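Local coordinates for protein D-galactonate dehydratase family member SEN1436 (Salmonella enterica subsp. enterica serovar Enteritidis, PDB 3TW9) that dehydrates D-gluconate to 2-dehydro-3-deoxy-D-gluconate with low activity, using one magnesium ion per subunit, as a homotetrameric member of the mandelate racemase/muconate lactonizing enzyme family, at residues 36-41 and 45-50; 32-37 and 83-88; 68-73 and 420-425. All coordinates share one frame; numbering follows the deposited sequence.

Interaction 1 (36-41 and 45-50); sequences TILTAP and DLAVVK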
ATOM      1  N   THR C  36      23.544  17.359   3.090  1.00 26.05           N
ATOM      2  CA  THR C  36      23.841  16.118   3.772  1.00 26.36           C
ATOM      3  C   THR C  36      24.664  16.451   4.990  1.00 33.37           C
ATOM      4  O   THR C  36      25.765  16.979   4.871  1.00 33.31           O
ATOM      5  CB  THR C  36      24.642  15.140   2.906  1.00 34.95           C
ATOM      6  OG1 THR C  36      23.945  14.926   1.687  1.00 27.45           O
ATOM      7  CG2 THR C  36      24.786  13.792   3.608  1.00 40.01           C
ATOM      8  N   ILE C  37      24.112  16.139   6.154  1.00 24.34           N
ATOM      9  CA  ILE C  37      24.826  16.272   7.422  1.00 24.31           C
ATOM     10  C   ILE C  37      25.422  14.943   7.828  1.00 26.06           C
ATOM     11  O   ILE C  37      24.697  13.949   7.996  1.00 27.22           O
ATOM     12  CB  ILE C  37      23.884  16.827   8.537  1.00 21.84           C
ATOM     13  CG1 ILE C  37      23.256  18.152   8.078  1.00 27.52           C
ATOM     14  CG2 ILE C  37      24.638  16.981   9.882  1.00 27.03           C
ATOM     15  CD1 ILE C  37      21.915  18.497   8.761  1.00 28.63           C
ATOM     16  N   LEU C  38      26.748  14.905   7.951  1.00 22.69           N
ATOM     17  CA  LEU C  38      27.441  13.711   8.389  1.00 22.44           C
ATOM     18  C   LEU C  38      27.889  13.827   9.852  1.00 30.33           C
ATOM     19  O   LEU C  38      28.649  14.726  10.214  1.00 29.87           O
ATOM     20  CB  LEU C  38      28.643  13.425   7.493  1.00 24.98           C
ATOM     21  CG  LEU C  38      28.397  13.015   6.028  1.00 25.60           C
ATOM     22  CD1 LEU C  38      29.730  12.593   5.455  1.00 28.92           C
ATOM     23  CD2 LEU C  38      27.433  11.865   5.916  1.00 24.66           C
ATOM     24  N   THR C  39      27.436  12.903  10.685  1.00 23.30           N
ATOM     25  CA  THR C  39      27.708  12.982  12.138  1.00 22.29           C
ATOM     26  C   THR C  39      27.763  11.577  12.755  1.00 31.43           C
ATOM     27  O   THR C  39      27.077  10.665  12.296  1.00 26.54           O
ATOM     28  CB  THR C  39      26.657  13.903  12.858  1.00 28.72           C
ATOM     29  OG1 THR C  39      27.012  14.082  14.240  1.00 27.15           O
ATOM     30  CG2 THR C  39      25.220  13.340  12.749  1.00 28.24           C
ATOM     31  N   ALA C  40      28.584  11.388  13.782  1.00 24.66           N
ATOM     32  CA  ALA C  40      28.652  10.080  14.443  1.00 25.33           C
ATOM     33  C   ALA C  40      28.597  10.169  15.992  1.00 21.43           C
ATOM     34  O   ALA C  40      29.520   9.703  16.658  1.00 27.14           O
ATOM     35  CB  ALA C  40      29.912   9.355  14.013  1.00 22.61           C
ATOM     36  N   PRO C  41      27.522  10.756  16.559  1.00 23.84           N
ATOM     37  CA  PRO C  41      27.473  10.920  18.029  1.00 25.24           C
ATOM     38  C   PRO C  41      27.478   9.620  18.830  1.00 31.13           C
ATOM     39  O   PRO C  41      27.897   9.608  20.006  1.00 28.81           O
ATOM     40  CB  PRO C  41      26.143  11.660  18.251  1.00 28.32           C
ATOM     41  CG  PRO C  41      25.770  12.212  16.942  1.00 27.64           C
ATOM     42  CD  PRO C  41      26.276  11.231  15.943  1.00 23.96           C
ATOM     43  N   ASP C  45      29.006   6.140  11.915  1.00 20.73           N
ATOM     44  CA  ASP C  45      28.750   7.176  10.896  1.00 27.25           C
ATOM     45  C   ASP C  45      27.280   7.220  10.465  1.00 25.19           C
ATOM     46  O   ASP C  45      26.705   6.193  10.103  1.00 23.76           O
ATOM     47  CB  ASP C  45      29.624   6.934   9.652  1.00 28.12           C
ATOM     48  CG  ASP C  45      31.109   7.183   9.906  1.00 34.36           C
ATOM     49  OD1 ASP C  45      31.500   7.633  11.012  1.00 28.39           O
ATOM     50  OD2 ASP C  45      31.886   6.935   8.975  1.00 28.19           O
ATOM     51  N   LEU C  46      26.692   8.410  10.520  1.00 23.78           N
ATOM     52  CA  LEU C  46      25.309   8.652  10.110  1.00 24.40           C
ATOM     53  C   LEU C  46      25.246   9.698   8.998  1.00 23.66           C
ATOM     54  O   LEU C  46      26.097  10.601   8.932  1.00 22.91           O
ATOM     55  CB  LEU C  46      24.458   9.144  11.290  1.00 23.81           C
ATOM     56  CG  LEU C  46      24.514   8.412  12.628  1.00 22.51           C
ATOM     57  CD1 LEU C  46      23.709   9.172  13.699  1.00 22.69           C
ATOM     58  CD2 LEU C  46      24.052   6.923  12.507  1.00 18.26           C
ATOM     59  N   ALA C  47      24.246   9.565   8.123  1.00 26.97           N
ATOM     60  CA  ALA C  47      23.920  10.618   7.156  1.00 25.71           C
ATOM     61  C   ALA C  47      22.487  11.031   7.339  1.00 25.15           C
ATOM     62  O   ALA C  47      21.570  10.213   7.335  1.00 25.26           O
ATOM     63  CB  ALA C  47      24.141  10.165   5.714  1.00 21.25           C
ATOM     64  N   VAL C  48      22.303  12.326   7.520  1.00 22.58           N
ATOM     65  CA  VAL C  48      20.998  12.911   7.651  1.00 23.31           C
ATOM     66  C   VAL C  48      20.884  13.998   6.594  1.00 28.20           C
ATOM     67  O   VAL C  48      21.745  14.874   6.493  1.00 29.22           O
ATOM     68  CB  VAL C  48      20.786  13.526   9.070  1.00 22.29           C
ATOM     69  CG1 VAL C  48      19.502  14.353   9.112  1.00 25.60           C
ATOM     70  CG2 VAL C  48      20.763  12.431  10.109  1.00 19.35           C
ATOM     71  N   VAL C  49      19.825  13.919   5.798  1.00 20.33           N
ATOM     72  CA  VAL C  49      19.488  14.959   4.826  1.00 22.34           C
ATOM     73  C   VAL C  49      18.583  16.008   5.447  1.00 26.73           C
ATOM     74  O   VAL C  49      17.571  15.656   6.047  1.00 23.49           O
ATOM     75  CB  VAL C  49      18.776  14.338   3.556  1.00 24.95           C
ATOM     76  CG1 VAL C  49      18.132  15.403   2.646  1.00 33.11           C
ATOM     77  CG2 VAL C  49      19.770  13.534   2.742  1.00 22.61           C
ATOM     78  N   LYS C  50      18.940  17.288   5.258  1.00 21.99           N
ATOM     79  CA  LYS C  50      18.055  18.410   5.608  1.00 22.63           C
ATOM     80  C   LYS C  50      17.607  19.111   4.353  1.00 21.18           C
ATOM     81  O   LYS C  50      18.438  19.559   3.551  1.00 28.63           O
ATOM     82  CB  LYS C  50      18.762  19.397   6.533  1.00 25.75           C
ATOM     83  CG  LYS C  50      17.904  20.593   6.982  1.00 26.26           C
ATOM     84  CD  LYS C  50      18.614  21.308   8.101  1.00 33.99           C
ATOM     85  CE  LYS C  50      17.788  22.399   8.712  1.00 37.64           C
ATOM     86  NZ  LYS C  50      18.532  22.903   9.906  1.00 32.28           N
TER
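I37 and V48 pair within a beta hairpin, the first two strands of the antiparallel three-stranded sheet in the N-terminal domain of this enolase-superfamily enzyme. Strands 36-39 and 46-50 are antiparallel, with 153° between their N-to-C directions, and illustrate how a hairpin separates two environments by alternation.

Backbone hydrogen bonds set the register. I37 and V48 form a hydrogen-bonded pair, with I37 N to V48 O at 2.7 Å and V48 N returning to I37 O at 2.9 Å. T39 and L46 make the second such pair, nearer the turn. There the bond from T39 N to L46 O lengthens to 3.2 Å, while that from L46 N to T39 O is more bent, 139° at the hydrogen. Between them, in the non-hydrogen-bonded pair L38 and A47, the CA of each residue makes a CA-H...O contact, L38 with L46 O and A47 with I37 O.

Apolar contacts divide between the faces. On the face of T36, L38, A47 and V49, L38 CD2 rests on A47 CB at 3.7 Å, and helix 70-85 packs there through I70, K74 and I77. On the other face, I37 CD1 meets the aliphatic base of K50 at CB, whose extended chain carries NZ away to a salt bridge with E414.

Polar groups at the turn end find their partners outside the two segments: D45 spends its carboxylate on the backbone N atoms of E423 and G424, and T39 OG1 bonds to A417 O. L46, about 6 Å by side chain from the substrate-binding D354, has CG anti to its carbonyl carbon (chi1 -48°). This brings CD1 to 4.0 Å from P41 CD, the two side chains crossing obliquely.

Interaction 2 (32-37 and 83-88); sequences TNVKTI and PFLVGK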
ATOM      1  N   THR C  32      14.542  24.863  -1.506  1.00 29.89           N
ATOM      2  CA  THR C  32      15.569  25.888  -1.731  1.00 29.03           C
ATOM      3  C   THR C  32      16.986  25.360  -1.586  1.00 30.40           C
ATOM      4  O   THR C  32      17.913  25.854  -2.233  1.00 32.30           O
ATOM      5  CB  THR C  32      15.417  27.067  -0.748  1.00 27.98           C
ATOM      6  OG1 THR C  32      15.333  26.567   0.592  1.00 29.83           O
ATOM      7  CG2 THR C  32      14.205  27.890  -1.087  1.00 32.14           C
ATOM      8  N   ASN C  33      17.155  24.384  -0.698  1.00 27.48           N
ATOM      9  CA  ASN C  33      18.453  23.810  -0.418  1.00 27.67           C
ATOM     10  C   ASN C  33      18.301  22.362   0.050  1.00 32.76           C
ATOM     11  O   ASN C  33      17.371  22.039   0.781  1.00 29.76           O
ATOM     12  CB  ASN C  33      19.194  24.626   0.651  1.00 26.48           C
ATOM     13  CG  ASN C  33      20.648  24.225   0.770  1.00 42.20           C
ATOM     14  OD1 ASN C  33      21.091  23.783   1.824  1.00 36.89           O
ATOM     15  ND2 ASN C  33      21.396  24.355  -0.326  1.00 45.23           N
ATOM     16  N   VAL C  34      19.208  21.506  -0.405  1.00 27.25           N
ATOM     17  CA  VAL C  34      19.331  20.130   0.066  1.00 30.02           C
ATOM     18  C   VAL C  34      20.762  19.937   0.537  1.00 32.64           C
ATOM     19  O   VAL C  34      21.706  20.102  -0.249  1.00 31.22           O
ATOM     20  CB  VAL C  34      19.031  19.095  -1.062  1.00 28.23           C
ATOM     21  CG1 VAL C  34      19.222  17.673  -0.555  1.00 30.76           C
ATOM     22  CG2 VAL C  34      17.631  19.276  -1.609  1.00 25.83           C
ATOM     23  N   LYS C  35      20.940  19.609   1.816  1.00 30.09           N
ATOM     24  CA  LYS C  35      22.273  19.241   2.295  1.00 36.99           C
ATOM     25  C   LYS C  35      22.353  17.942   3.100  1.00 33.30           C
ATOM     26  O   LYS C  35      21.374  17.499   3.715  1.00 27.68           O
ATOM     27  CB  LYS C  35      22.906  20.385   3.074  1.00 35.85           C
ATOM     28  CG  LYS C  35      22.369  20.549   4.461  1.00 36.46           C
ATOM     29  CD  LYS C  35      23.094  21.649   5.223  1.00 35.70           C
ATOM     30  CE  LYS C  35      22.151  22.263   6.240  1.00 49.03           C
ATOM     31  NZ  LYS C  35      22.667  23.504   6.895  1.00 37.15           N
ATOM     32  N   THR C  36      23.544  17.359   3.090  1.00 26.05           N
ATOM     33  CA  THR C  36      23.841  16.118   3.772  1.00 26.36           C
ATOM     34  C   THR C  36      24.664  16.451   4.990  1.00 33.37           C
ATOM     35  O   THR C  36      25.765  16.979   4.871  1.00 33.31           O
ATOM     36  CB  THR C  36      24.642  15.140   2.906  1.00 34.95           C
ATOM     37  OG1 THR C  36      23.945  14.926   1.687  1.00 27.45           O
ATOM     38  CG2 THR C  36      24.786  13.792   3.608  1.00 40.01           C
ATOM     39  N   ILE C  37      24.112  16.139   6.154  1.00 24.34           N
ATOM     40  CA  ILE C  37      24.826  16.272   7.422  1.00 24.31           C
ATOM     41  C   ILE C  37      25.422  14.943   7.828  1.00 26.06           C
ATOM     42  O   ILE C  37      24.697  13.949   7.996  1.00 27.22           O
ATOM     43  CB  ILE C  37      23.884  16.827   8.537  1.00 21.84           C
ATOM     44  CG1 ILE C  37      23.256  18.152   8.078  1.00 27.52           C
ATOM     45  CG2 ILE C  37      24.638  16.981   9.882  1.00 27.03           C
ATOM     46  CD1 ILE C  37      21.915  18.497   8.761  1.00 28.63           C
ATOM     47  N   PRO C  83      20.855  19.096  -7.088  1.00 33.68           N
ATOM     48  CA  PRO C  83      20.369  19.798  -8.281  1.00 30.35           C
ATOM     49  C   PRO C  83      19.090  19.248  -8.946  1.00 35.92           C
ATOM     50  O   PRO C  83      18.466  19.950  -9.739  1.00 33.87           O
ATOM     51  CB  PRO C  83      21.554  19.723  -9.250  1.00 30.61           C
ATOM     52  CG  PRO C  83      22.323  18.555  -8.826  1.00 37.02           C
ATOM     53  CD  PRO C  83      22.167  18.452  -7.337  1.00 31.56           C
ATOM     54  N   PHE C  84      18.712  18.012  -8.627  1.00 26.40           N
ATOM     55  CA  PHE C  84      17.442  17.444  -9.096  1.00 25.77           C
ATOM     56  C   PHE C  84      16.257  18.109  -8.384  1.00 26.33           C
ATOM     57  O   PHE C  84      15.190  18.227  -8.963  1.00 26.93           O
ATOM     58  CB  PHE C  84      17.450  15.902  -8.905  1.00 25.19           C
ATOM     59  CG  PHE C  84      16.206  15.196  -9.399  1.00 25.30           C
ATOM     60  CD1 PHE C  84      16.076  14.838 -10.741  1.00 26.98           C
ATOM     61  CD2 PHE C  84      15.172  14.872  -8.507  1.00 27.80           C
ATOM     62  CE1 PHE C  84      14.927  14.174 -11.196  1.00 29.16           C
ATOM     63  CE2 PHE C  84      14.007  14.220  -8.941  1.00 24.67           C
ATOM     64  CZ  PHE C  84      13.882  13.863 -10.293  1.00 24.94           C
ATOM     65  N   LEU C  85      16.466  18.565  -7.146  1.00 24.32           N
ATOM     66  CA  LEU C  85      15.336  18.970  -6.285  1.00 24.75           C
ATOM     67  C   LEU C  85      15.098  20.458  -6.137  1.00 27.34           C
ATOM     68  O   LEU C  85      13.954  20.884  -5.901  1.00 24.99           O
ATOM     69  CB  LEU C  85      15.488  18.368  -4.892  1.00 28.06           C
ATOM     70  CG  LEU C  85      15.387  16.850  -4.807  1.00 26.42           C
ATOM     71  CD1 LEU C  85      16.028  16.418  -3.531  1.00 25.19           C
ATOM     72  CD2 LEU C  85      13.932  16.417  -4.868  1.00 28.77           C
ATOM     73  N   VAL C  86      16.155  21.249  -6.234  1.00 29.14           N
ATOM     74  CA  VAL C  86      16.002  22.673  -5.939  1.00 26.53           C
ATOM     75  C   VAL C  86      14.982  23.293  -6.893  1.00 25.90           C
ATOM     76  O   VAL C  86      15.060  23.125  -8.117  1.00 27.10           O
ATOM     77  CB  VAL C  86      17.372  23.415  -5.879  1.00 31.95           C
ATOM     78  CG1 VAL C  86      17.186  24.932  -5.805  1.00 33.79           C
ATOM     79  CG2 VAL C  86      18.166  22.941  -4.649  1.00 31.51           C
ATOM     80  N   GLY C  87      13.992  23.964  -6.312  1.00 29.52           N
ATOM     81  CA  GLY C  87      12.958  24.674  -7.077  1.00 29.49           C
ATOM     82  C   GLY C  87      11.651  23.907  -7.233  1.00 30.52           C
ATOM     83  O   GLY C  87      10.643  24.460  -7.684  1.00 27.41           O
ATOM     84  N   LYS C  88      11.664  22.629  -6.867  1.00 27.36           N
ATOM     85  CA  LYS C  88      10.471  21.802  -7.006  1.00 25.02           C
ATOM     86  C   LYS C  88       9.544  21.917  -5.805  1.00 22.18           C
ATOM     87  O   LYS C  88       9.988  22.198  -4.701  1.00 23.32           O
ATOM     88  CB  LYS C  88      10.874  20.330  -7.210  1.00 22.26           C
ATOM     89  CG  LYS C  88      11.548  20.111  -8.550  1.00 26.27           C
ATOM     90  CD  LYS C  88      11.958  18.693  -8.782  1.00 32.80           C
ATOM     91  CE  LYS C  88      12.284  18.514 -10.273  1.00 27.88           C
ATOM     92  NZ  LYS C  88      13.013  17.248 -10.505  1.00 21.27           N
TER
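V86, V34 and T32 carry most of a small van der Waals contact in which the first strand of the N-terminal domain's antiparallel sheet meets the end of helix 70-85. No hydrogen bond links the segments 32-37 and 83-88, so between these two the contact is an example of a helix terminus meeting a sheet through side-chain methyls.

V86 is the first residue beyond the helix, and both its methyls approach T32 O from one side: CG1 and CG2 each lie 3.8 Å from that oxygen. T32 thus contributes its main chain, while its CB points away from the helix end. Together with N33 it faces E52 in a classic beta bulge. Just past V86, G87 adopts a positive phi of 99° in the type II turn from L85 to K88, which K88 N closes on L85 O; G87 also shares a backbone hydrogen bond with I31, just outside the two segments, tying the turn to the strand.

V34 points its CB toward the helix, and its neighbours I77, A82 and V49 extend the buried layer. Its CG2 lies anti to the carbonyl carbon, with CG1 anti to the backbone N (chi1 178°), and it is the CG2 branch that meets L85. The two side chains cross at about a right angle, V34 CG2 sitting 3.8 Å from L85 CD1 and 4.0 Å from L85 CB.

Interaction 3 (68-73 and 420-425); sequences QRIFAV and YPCEGG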
ATOM      1  N   GLN C  68      28.513   1.996   6.242  1.00 20.50           N
ATOM      2  CA  GLN C  68      29.762   1.517   5.630  1.00 18.18           C
ATOM      3  C   GLN C  68      30.146   2.274   4.353  1.00 22.05           C
ATOM      4  O   GLN C  68      31.283   2.147   3.889  1.00 21.72           O
ATOM      5  CB  GLN C  68      29.707   0.021   5.371  1.00 22.15           C
ATOM      6  CG  GLN C  68      29.538  -0.840   6.630  1.00 22.94           C
ATOM      7  CD  GLN C  68      28.080  -1.104   7.000  1.00 19.78           C
ATOM      8  OE1 GLN C  68      27.172  -0.480   6.484  1.00 20.72           O
ATOM      9  NE2 GLN C  68      27.870  -2.035   7.927  1.00 21.57           N
ATOM     10  N   ARG C  69      29.216   3.043   3.793  1.00 22.93           N
ATOM     11  CA  ARG C  69      29.496   3.787   2.553  1.00 21.04           C
ATOM     12  C   ARG C  69      29.053   5.232   2.665  1.00 19.48           C
ATOM     13  O   ARG C  69      28.726   5.877   1.670  1.00 20.29           O
ATOM     14  CB  ARG C  69      28.914   3.080   1.309  1.00 20.08           C
ATOM     15  CG  ARG C  69      29.563   1.732   0.967  1.00 21.37           C
ATOM     16  CD  ARG C  69      31.001   1.841   0.461  1.00 18.20           C
ATOM     17  NE  ARG C  69      31.578   0.544   0.095  1.00 19.32           N
ATOM     18  CZ  ARG C  69      32.122  -0.339   0.941  1.00 21.65           C
ATOM     19  NH1 ARG C  69      32.213  -0.076   2.238  1.00 22.25           N
ATOM     20  NH2 ARG C  69      32.609  -1.493   0.482  1.00 20.57           N
ATOM     21  N   ILE C  70      29.095   5.761   3.894  1.00 20.91           N
ATOM     22  CA  ILE C  70      28.554   7.069   4.176  1.00 21.37           C
ATOM     23  C   ILE C  70      29.030   8.201   3.264  1.00 18.18           C
ATOM     24  O   ILE C  70      28.230   9.035   2.889  1.00 21.16           O
ATOM     25  CB  ILE C  70      28.709   7.446   5.698  1.00 19.12           C
ATOM     26  CG1 ILE C  70      27.472   8.192   6.196  1.00 24.37           C
ATOM     27  CG2 ILE C  70      29.981   8.260   5.972  1.00 28.35           C
ATOM     28  CD1 ILE C  70      26.245   7.327   6.336  1.00 28.56           C
ATOM     29  N   PHE C  71      30.321   8.201   2.880  1.00 25.21           N
ATOM     30  CA  PHE C  71      30.858   9.294   2.053  1.00 23.30           C
ATOM     31  C   PHE C  71      30.351   9.211   0.623  1.00 22.90           C
ATOM     32  O   PHE C  71      30.125  10.230  -0.005  1.00 23.79           O
ATOM     33  CB  PHE C  71      32.397   9.353   2.091  1.00 20.43           C
ATOM     34  CG  PHE C  71      32.956   9.636   3.449  1.00 29.07           C
ATOM     35  CD1 PHE C  71      32.635  10.823   4.104  1.00 30.51           C
ATOM     36  CD2 PHE C  71      33.845   8.757   4.043  1.00 29.47           C
ATOM     37  CE1 PHE C  71      33.167  11.114   5.366  1.00 39.26           C
ATOM     38  CE2 PHE C  71      34.388   9.037   5.299  1.00 38.34           C
ATOM     39  CZ  PHE C  71      34.042  10.212   5.960  1.00 30.96           C
ATOM     40  N   ALA C  72      30.135   7.986   0.135  1.00 25.60           N
ATOM     41  CA  ALA C  72      29.537   7.778  -1.187  1.00 20.09           C
ATOM     42  C   ALA C  72      28.050   8.172  -1.241  1.00 20.25           C
ATOM     43  O   ALA C  72      27.573   8.717  -2.255  1.00 21.77           O
ATOM     44  CB  ALA C  72      29.770   6.323  -1.671  1.00 20.20           C
ATOM     45  N   VAL C  73      27.334   7.919  -0.146  1.00 20.50           N
ATOM     46  CA  VAL C  73      25.970   8.425   0.027  1.00 23.50           C
ATOM     47  C   VAL C  73      25.917   9.965  -0.042  1.00 25.03           C
ATOM     48  O   VAL C  73      25.089  10.527  -0.756  1.00 21.90           O
ATOM     49  CB  VAL C  73      25.341   7.895   1.328  1.00 21.82           C
ATOM     50  CG1 VAL C  73      23.951   8.548   1.570  1.00 21.32           C
ATOM     51  CG2 VAL C  73      25.220   6.360   1.260  1.00 21.29           C
ATOM     52  N   TYR C 420      30.953  15.704  16.234  1.00 26.53           N
ATOM     53  CA  TYR C 420      31.207  14.274  16.039  1.00 31.95           C
ATOM     54  C   TYR C 420      31.408  13.946  14.555  1.00 38.28           C
ATOM     55  O   TYR C 420      30.495  13.395  13.918  1.00 26.86           O
ATOM     56  CB  TYR C 420      30.042  13.428  16.609  1.00 29.61           C
ATOM     57  CG  TYR C 420      29.643  13.832  18.015  1.00 30.61           C
ATOM     58  CD1 TYR C 420      30.336  13.342  19.127  1.00 34.56           C
ATOM     59  CD2 TYR C 420      28.597  14.726  18.227  1.00 29.66           C
ATOM     60  CE1 TYR C 420      29.976  13.725  20.421  1.00 36.26           C
ATOM     61  CE2 TYR C 420      28.230  15.115  19.517  1.00 26.64           C
ATOM     62  CZ  TYR C 420      28.929  14.614  20.597  1.00 34.44           C
ATOM     63  OH  TYR C 420      28.561  15.003  21.865  1.00 39.66           O
ATOM     64  N   PRO C 421      32.599  14.269  13.992  1.00 38.96           N
ATOM     65  CA  PRO C 421      32.797  13.980  12.570  1.00 32.66           C
ATOM     66  C   PRO C 421      32.843  12.480  12.300  1.00 32.14           C
ATOM     67  O   PRO C 421      33.189  11.683  13.179  1.00 31.37           O
ATOM     68  CB  PRO C 421      34.146  14.643  12.256  1.00 32.13           C
ATOM     69  CG  PRO C 421      34.864  14.664  13.552  1.00 37.60           C
ATOM     70  CD  PRO C 421      33.805  14.871  14.601  1.00 36.81           C
ATOM     71  N   CYS C 422      32.431  12.098  11.097  1.00 31.93           N
ATOM     72  CA  CYS C 422      32.472  10.693  10.680  1.00 28.02           C
ATOM     73  C   CYS C 422      33.901  10.179  10.509  1.00 33.20           C
ATOM     74  O   CYS C 422      34.826  10.946  10.254  1.00 33.99           O
ATOM     75  CB  CYS C 422      31.646  10.478   9.399  1.00 24.23           C
ATOM     76  SG  CYS C 422      29.865  10.553   9.642  1.00 29.91           S
ATOM     77  N   GLU C 423      34.056   8.866  10.649  1.00 33.45           N
ATOM     78  CA  GLU C 423      35.357   8.238  10.741  1.00 37.45           C
ATOM     79  C   GLU C 423      35.740   7.552   9.431  1.00 38.60           C
ATOM     80  O   GLU C 423      36.914   7.519   9.066  1.00 37.15           O
ATOM     81  CB  GLU C 423      35.326   7.256  11.919  1.00 43.90           C
ATOM     82  CG  GLU C 423      36.360   6.140  11.939  1.00 65.36           C
ATOM     83  CD  GLU C 423      36.030   5.074  12.973  1.00 76.95           C
ATOM     84  OE1 GLU C 423      36.167   3.874  12.657  1.00 83.28           O
ATOM     85  OE2 GLU C 423      35.620   5.438  14.098  1.00 82.82           O
ATOM     86  N   GLY C 424      34.754   7.011   8.717  1.00 34.53           N
ATOM     87  CA  GLY C 424      35.039   6.194   7.533  1.00 30.82           C
ATOM     88  C   GLY C 424      35.774   4.917   7.911  1.00 34.98           C
ATOM     89  O   GLY C 424      35.561   4.371   8.994  1.00 35.97           O
ATOM     90  N   GLY C 425      36.664   4.448   7.038  1.00 33.70           N
ATOM     91  CA  GLY C 425      37.392   3.223   7.324  1.00 33.67           C
ATOM     92  C   GLY C 425      36.579   1.996   6.972  1.00 40.47           C
ATOM     93  O   GLY C 425      35.484   2.106   6.423  1.00 41.54           O
TER
HETATM   94  O   HOH W   1      33.095   1.003   5.753  1.00 29.25           O
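With CG of F71 anti to its carbonyl carbon (chi1 -63°) and SG of C422 likewise anti to its own (chi1 -73°), the phenyl ring of the first helical turn reaches the loop 420-425 while the sulfur lies beside I70. The ring meets the loop obliquely: F71 CE2 lies 3.7 Å from G424 CA, and F71 CZ is 4.2 Å from C422 CB. G424, at a positive phi of 65°, presents its bare CA to the ring. On one face of the same ring lies I70 CG2, over the ring centre and 4.0 Å above its plane, and that methyl also approaches C422 SG at 4.3 Å.

One water joins the backbones, donating to Q68 O at 2.8 Å and to G425 O at 2.7 Å. Q68 O also receives R69 NH1, a donor well above the carbonyl plane. Q68, a substrate-binding residue, thus has its main chain linked to this loop.

The contact brings the loop following helix 414-417 onto the start of helix 70-85, with L38 of strand 31-39 touching I70, F71 and C422, and I111 of helix 110-131 meeting R69.

Overall arrangement
From the N terminus, strand 31-39 enters interaction 2 first and then passes through T36 and I37 into interaction 1, where the chain turns back within a few residues to close the hairpin. Interaction 2 closes a loop of 45 residues, and the whole hairpin turn lies inside it. Interaction 3 opens at the start of helix 70-85, before that loop has ended, so interactions 2 and 3 cross; it closes 346 residues later. Interaction 2 therefore uses the far end of helix 70-85 and interaction 3 its beginning. Together the three contacts join the hairpin, the helix and the loop after helix 414-417, with interactions 1 and 3 in direct touch.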